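Local coordinates for protein tubulin-specific chaperone, putative (Trypanosoma brucei, PDB 4B6M) that probably binds alpha-tubulin and microtubule plus ends as tubulin-binding cofactor B, of which this chain is the CAP-Gly domain, at residues V38-D43 / G67-D72; R11-P16 / G77-E82. All blocks are in the same frame, centred on the assembly; numbering follows the deposited sequence. Where two conformers were deposited one is given.

Contact 1: V38-D43 / G67-D72. With FMT (formic acid), chain F.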
loop_
_atom_site.group_PDB
_atom_site.type_symbol
_atom_site.label_atom_id
_atom_site.label_comp_id
_atom_site.label_asym_id
_atom_site.label_seq_id
_atom_site.Cartn_x
_atom_site.Cartn_y
_atom_site.Cartn_z
ATOM N N VAL A 38 0.065 6.365 1.293
ATOM C CA VAL A 38 0.929 5.358 0.700
ATOM C C VAL A 38 0.057 4.284 0.048
ATOM O O VAL A 38 -0.807 3.671 0.701
ATOM C CB VAL A 38 1.850 4.726 1.777
ATOM C CG1 VAL A 38 2.822 3.741 1.133
ATOM C CG2 VAL A 38 2.634 5.817 2.528
ATOM N N GLY A 39 0.226 4.082 -1.256
ATOM C CA GLY A 39 -0.495 3.011 -1.945
ATOM C C GLY A 39 0.323 1.749 -1.855
ATOM O O GLY A 39 1.475 1.776 -2.288
ATOM N N VAL A 40 -0.249 0.670 -1.328
ATOM C CA VAL A 40 0.492 -0.588 -1.159
ATOM C C VAL A 40 -0.184 -1.702 -1.935
ATOM O O VAL A 40 -1.415 -1.820 -1.919
ATOM C CB VAL A 40 0.599 -0.987 0.334
ATOM C CG1 VAL A 40 1.219 -2.369 0.480
ATOM C CG2 VAL A 40 1.408 0.032 1.118
ATOM N N GLU A 41 0.617 -2.523 -2.621
ATOM C CA GLU A 41 0.111 -3.772 -3.160
ATOM C C GLU A 41 0.577 -4.901 -2.255
ATOM O O GLU A 41 1.789 -5.171 -2.117
ATOM C CB GLU A 41 0.609 -4.002 -4.581
ATOM C CG GLU A 41 0.129 -5.319 -5.140
ATOM C CD GLU A 41 0.593 -5.553 -6.565
ATOM O OE1 GLU A 41 1.257 -4.661 -7.143
ATOM O OE2 GLU A 41 0.299 -6.636 -7.080
ATOM N N PHE A 42 -0.381 -5.568 -1.632
ATOM C CA PHE A 42 -0.073 -6.664 -0.732
ATOM C C PHE A 42 0.227 -7.944 -1.483
ATOM O O PHE A 42 -0.230 -8.142 -2.621
ATOM C CB PHE A 42 -1.214 -6.855 0.265
ATOM C CG PHE A 42 -1.425 -5.662 1.142
ATOM C CD1 PHE A 42 -0.539 -5.414 2.181
ATOM C CD2 PHE A 42 -2.467 -4.764 0.914
ATOM C CE1 PHE A 42 -0.684 -4.302 2.987
ATOM C CE2 PHE A 42 -2.634 -3.654 1.738
ATOM C CZ PHE A 42 -1.730 -3.415 2.771
ATOM N N ASP A 43 1.010 -8.809 -0.836
ATOM C CA ASP A 43 1.308 -10.104 -1.400
ATOM C C ASP A 43 0.095 -11.020 -1.387
ATOM O O ASP A 43 -0.093 -11.817 -2.319
ATOM C CB ASP A 43 2.437 -10.761 -0.626
ATOM C CG ASP A 43 3.780 -10.096 -0.845
ATOM O OD1 ASP A 43 3.880 -9.053 -1.522
ATOM O OD2 ASP A 43 4.772 -10.622 -0.292
ATOM N N GLY A 67 -4.093 -1.241 -0.906
ATOM C CA GLY A 67 -4.481 -0.382 0.211
ATOM C C GLY A 67 -3.918 1.001 0.066
ATOM O O GLY A 67 -2.896 1.187 -0.589
ATOM N N PHE A 68 -4.600 1.986 0.650
ATOM C CA PHE A 68 -4.028 3.312 0.830
ATOM C C PHE A 68 -3.914 3.494 2.310
ATOM O O PHE A 68 -4.922 3.405 3.026
ATOM C CB PHE A 68 -4.927 4.418 0.275
ATOM C CG PHE A 68 -5.031 4.416 -1.210
ATOM C CD1 PHE A 68 -4.101 5.093 -2.006
ATOM C CD2 PHE A 68 -6.064 3.717 -1.826
ATOM C CE1 PHE A 68 -4.200 5.052 -3.372
ATOM C CE2 PHE A 68 -6.176 3.673 -3.214
ATOM C CZ PHE A 68 -5.244 4.361 -3.989
ATOM N N LEU A 69 -2.694 3.702 2.763
ATOM C CA LEU A 69 -2.454 3.786 4.188
ATOM C C LEU A 69 -1.755 5.073 4.508
ATOM O O LEU A 69 -1.096 5.640 3.663
ATOM C CB LEU A 69 -1.492 2.659 4.630
ATOM C CG LEU A 69 -1.876 1.172 4.582
ATOM C CD1 LEU A 69 -2.255 0.651 3.201
ATOM C CD2 LEU A 69 -0.722 0.330 5.090
ATOM N N ARG A 70 -1.882 5.535 5.743
ATOM C CA ARG A 70 -1.019 6.623 6.212
ATOM C C ARG A 70 0.391 6.114 6.400
ATOM O O ARG A 70 0.596 4.944 6.710
ATOM C CB ARG A 70 -1.541 7.195 7.527
ATOM C CG ARG A 70 -2.863 7.894 7.363
ATOM C CD ARG A 70 -2.765 9.097 6.456
ATOM N NE ARG A 70 -3.876 9.968 6.754
ATOM C CZ ARG A 70 -4.156 11.075 6.101
ATOM N NH1 ARG A 70 -3.413 11.448 5.072
ATOM N NH2 ARG A 70 -5.210 11.795 6.491
ATOM N N PRO A 71 1.389 6.988 6.226
ATOM C CA PRO A 71 2.777 6.589 6.405
ATOM C C PRO A 71 3.066 5.942 7.756
ATOM O O PRO A 71 3.915 5.021 7.806
ATOM C CB PRO A 71 3.559 7.919 6.225
ATOM C CG PRO A 71 2.683 8.707 5.291
ATOM C CD PRO A 71 1.254 8.335 5.640
ATOM N N ASP A 72 2.352 6.350 8.819
ATOM C CA ASP A 72 2.637 5.769 10.125
ATOM C C ASP A 72 2.286 4.288 10.197
ATOM O O ASP A 72 2.807 3.579 11.063
ATOM C CB ASP A 72 1.976 6.556 11.255
ATOM C CG ASP A 72 2.698 7.852 11.564
ATOM O OD1 ASP A 72 3.947 7.905 11.499
ATOM O OD2 ASP A 72 2.010 8.830 11.892
HETATM C C FMT F . -5.656 3.290 6.989
HETATM O O1 FMT F . -4.853 4.238 6.889
HETATM O O2 FMT F . -5.522 2.311 7.770
#
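V38 and L69 face each other as a hydrogen-bonded antiparallel pair, with V38 N reaching L69 O at 2.7 Å and L69 N returning a bond to V38 O. V40 and G67 repeat the reciprocal exchange, V40 N donating to G67 O at 2.8 Å; between these pairs the non-hydrogen-bonded G39 and F68 bring their CA atoms to 4.5 Å. There CA-H...O contacts from F68 to V38 O and from G39 to G67 O add to the four N-H bonds. V38, V40 and L69 send their side chains to one face of the sheet. V38 holds CG1 anti to its backbone N (chi1 -176°), which leaves CG2 anti to the carbonyl carbon and 4.0 Å from P71 CG. The CD1 branch of L69 does the touching farther along: it lies 4.1 Å from F42 CZ, the two side chains crossing obliquely, and 4.3 Å from V40 CG2. One face of the F42 ring takes V40 CG1 toward its rim, while F42 CE2 approaches G67 N at 3.9 Å, where the glycine has no side chain. On the other face F68 CD1 rests near G39 CA, and its ring meets F59 edge-to-face. A formic acid molecule, probably from the crystallisation liquor, accepts a weak bond from R70 N, which also bonds to Q73 OE1; the guanidinium of R70 is engaged instead by P34 O and Y36 O. C14 and V74 add to the apolar layer around L69, so this strand pairing forms part of the small CAP-Gly beta core: the N and O atoms of V38, V40, G67 and L69 satisfy one another, G39 and E41 bond to strand 19-26, and the valine, leucine and phenylalanine side chains meet mainly through apolar packing.

Contact 2: R11-P16 / G77-E82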
loop_
_atom_site.group_PDB
_atom_site.type_symbol
_atom_site.label_atom_id
_atom_site.label_comp_id
_atom_site.label_asym_id
_atom_site.label_seq_id
_atom_site.Cartn_x
_atom_site.Cartn_y
_atom_site.Cartn_z
ATOM N N ARG A 11 9.768 -2.458 0.038
ATOM C CA ARG A 11 9.012 -3.526 0.684
ATOM C C ARG A 11 8.613 -3.105 2.084
ATOM O O ARG A 11 9.335 -2.330 2.745
ATOM C CB ARG A 11 9.815 -4.841 0.707
ATOM C CG ARG A 11 10.033 -5.396 -0.709
ATOM C CD ARG A 11 8.749 -6.039 -1.244
ATOM N NE ARG A 11 8.415 -7.234 -0.479
ATOM C CZ ARG A 11 7.332 -7.978 -0.664
ATOM N NH1 ARG A 11 6.433 -7.627 -1.585
ATOM N NH2 ARG A 11 7.126 -9.057 0.096
ATOM N N CYS A 12 7.485 -3.615 2.557
ATOM C CA CYS A 12 6.921 -3.152 3.823
ATOM C C CYS A 12 6.062 -4.163 4.555
ATOM O O CYS A 12 5.534 -5.108 3.949
ATOM C CB CYS A 12 6.158 -1.831 3.588
ATOM S SG CYS A 12 4.737 -1.982 2.450
ATOM N N LEU A 13 5.931 -3.955 5.862
ATOM C CA LEU A 13 4.917 -4.597 6.668
ATOM C C LEU A 13 4.022 -3.486 7.146
ATOM O O LEU A 13 4.512 -2.466 7.655
ATOM C CB LEU A 13 5.513 -5.287 7.904
ATOM C CG LEU A 13 6.284 -6.594 7.736
ATOM C CD1 LEU A 13 6.851 -7.018 9.099
ATOM C CD2 LEU A 13 5.432 -7.704 7.153
ATOM N N CYS A 14 2.729 -3.696 6.999
ATOM C CA CYS A 14 1.726 -2.669 7.254
ATOM C C CYS A 14 0.748 -3.068 8.333
ATOM O O CYS A 14 0.226 -4.180 8.340
ATOM C CB CYS A 14 0.917 -2.413 5.989
ATOM S SG CYS A 14 1.880 -1.821 4.600
ATOM N N ARG A 15 0.451 -2.130 9.233
ATOM C CA ARG A 15 -0.633 -2.299 10.185
ATOM C C ARG A 15 -2.000 -2.131 9.525
ATOM O O ARG A 15 -2.065 -1.458 8.484
ATOM C CB ARG A 15 -0.502 -1.237 11.290
ATOM C CG ARG A 15 0.682 -1.468 12.196
ATOM C CD ARG A 15 0.518 -0.655 13.460
ATOM N NE ARG A 15 0.740 0.748 13.163
ATOM C CZ ARG A 15 0.430 1.750 13.986
ATOM N NH1 ARG A 15 -0.095 1.520 15.187
ATOM N NH2 ARG A 15 0.687 2.995 13.610
ATOM N N PRO A 16 -3.065 -2.717 10.122
ATOM C CA PRO A 16 -2.860 -3.615 11.250
ATOM C C PRO A 16 -2.455 -4.998 10.771
ATOM O O PRO A 16 -2.713 -5.350 9.623
ATOM C CB PRO A 16 -4.239 -3.696 11.897
ATOM C CG PRO A 16 -5.173 -3.531 10.774
ATOM C CD PRO A 16 -4.510 -2.531 9.854
ATOM N N GLY A 77 11.155 -2.030 5.149
ATOM C CA GLY A 77 12.246 -2.891 5.586
ATOM C C GLY A 77 12.620 -3.892 4.521
ATOM O O GLY A 77 12.079 -3.882 3.416
ATOM N N ASP A 78 13.562 -4.757 4.857
ATOM C CA ASP A 78 13.971 -5.811 3.932
ATOM C C ASP A 78 13.055 -7.007 4.160
ATOM O O ASP A 78 13.288 -7.838 5.043
ATOM C CB ASP A 78 15.453 -6.159 4.148
ATOM C CG ASP A 78 16.018 -7.023 3.035
ATOM O OD1 ASP A 78 15.296 -7.306 2.042
ATOM O OD2 ASP A 78 17.207 -7.415 3.139
ATOM N N PHE A 79 11.950 -7.040 3.402
ATOM C CA PHE A 79 10.899 -8.036 3.606
ATOM C C PHE A 79 10.611 -8.724 2.285
ATOM O O PHE A 79 9.534 -8.521 1.688
ATOM C CB PHE A 79 9.597 -7.424 4.156
ATOM C CG PHE A 79 9.757 -6.698 5.462
ATOM C CD1 PHE A 79 9.988 -7.391 6.642
ATOM C CD2 PHE A 79 9.644 -5.302 5.512
ATOM C CE1 PHE A 79 10.102 -6.711 7.851
ATOM C CE2 PHE A 79 9.778 -4.620 6.712
ATOM C CZ PHE A 79 10.013 -5.327 7.882
ATOM N N PRO A 80 11.567 -9.527 1.793
ATOM C CA PRO A 80 11.286 -10.244 0.546
ATOM C C PRO A 80 10.259 -11.358 0.756
ATOM O O PRO A 80 10.113 -11.870 1.863
ATOM C CB PRO A 80 12.646 -10.828 0.173
ATOM C CG PRO A 80 13.357 -10.991 1.476
ATOM C CD PRO A 80 12.924 -9.818 2.310
ATOM N N PRO A 81 9.511 -11.717 -0.297
ATOM C CA PRO A 81 8.657 -12.889 -0.140
ATOM C C PRO A 81 9.488 -14.099 0.316
ATOM O O PRO A 81 10.623 -14.294 -0.142
ATOM C CB PRO A 81 8.119 -13.131 -1.553
ATOM C CG PRO A 81 8.279 -11.835 -2.273
ATOM C CD PRO A 81 9.399 -11.089 -1.623
ATOM N N GLU A 82 8.945 -14.861 1.248
ATOM C CA GLU A 82 9.618 -16.067 1.714
ATOM C C GLU A 82 9.582 -17.134 0.655
ATOM O O GLU A 82 8.521 -17.407 0.070
ATOM C CB GLU A 82 8.965 -16.586 2.991
ATOM C CG GLU A 82 9.379 -15.773 4.193
ATOM C CD GLU A 82 8.563 -16.123 5.408
ATOM O OE1 GLU A 82 8.421 -17.339 5.704
ATOM O OE2 GLU A 82 8.100 -15.168 6.065
HETATM O O HOH W 1 12.424 -2.305 1.110
#
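R11 and G77 join by a backbone bond, G77 N to R11 O at 3.0 Å, beyond which the 77-81 part of the second segment, without regular structure, runs at 96° to residues 11-13 of the strand. One water accepts from R11 N and donates to G77 O, bridging the two backbones beside that direct bond. F79 then offers its carbonyl to the R11 side chain, which bends at chi2 (-76°) and again at chi3 (-67°) on its way to it. NE and NH2 grip the one oxygen side-on, R11 NE to F79 O at 2.8 Å and R11 NH2 to F79 O at 2.9 Å. The oxygen lies almost in the guanidinium plane; seen from the carbonyl, NH2 is in plane while NE stands above it. P81 crosses the arginine at about a right angle, placing CD over one guanidinium face, 3.5 Å from R11 NH2. The F79 ring turns the other way, to L13: CG of the leucine sits over the middle of one ring face in a CH-pi contact, 3.8 Å from the centroid, and L13 CD1 approaches F79 CE1 at 3.5 Å. F79 CD2 rests 3.9 Å from C12 CA, and L20 of strand 19-26 also touches F79. NH2 of R11 also forms a salt bridge with D43 OD2, and NH1 a hydrogen bond to S22 OG. The C-terminal tail is therefore clipped to the strand by a polar grip on the F79 carbonyl and an apolar grip on its ring; the nearby carboxylate of D43 probably helps to fix the orientation of the arginine and to balance its charge.

How the contacts relate
Contact 1 lies near the centre of the chain and is largely buried, whereas contact 2 is a surface contact some 11 Å away, between centres. Both reach the same five-stranded antiparallel sheet: contact 1 pairs the outermost strand 66-69 at one edge of the sheet with strand 36-42, and contact 2 lays the tail that follows the opposite outermost strand, 74-76, against strand 11-14. Regular backbone pairing with aliphatic and aromatic packing in the first gives way, in the second, to one backbone bond, a bridging water, an arginine grip and packing on one ring. The two meet directly through the D43-R11 salt bridge, and C14 packs against both L69 and F42.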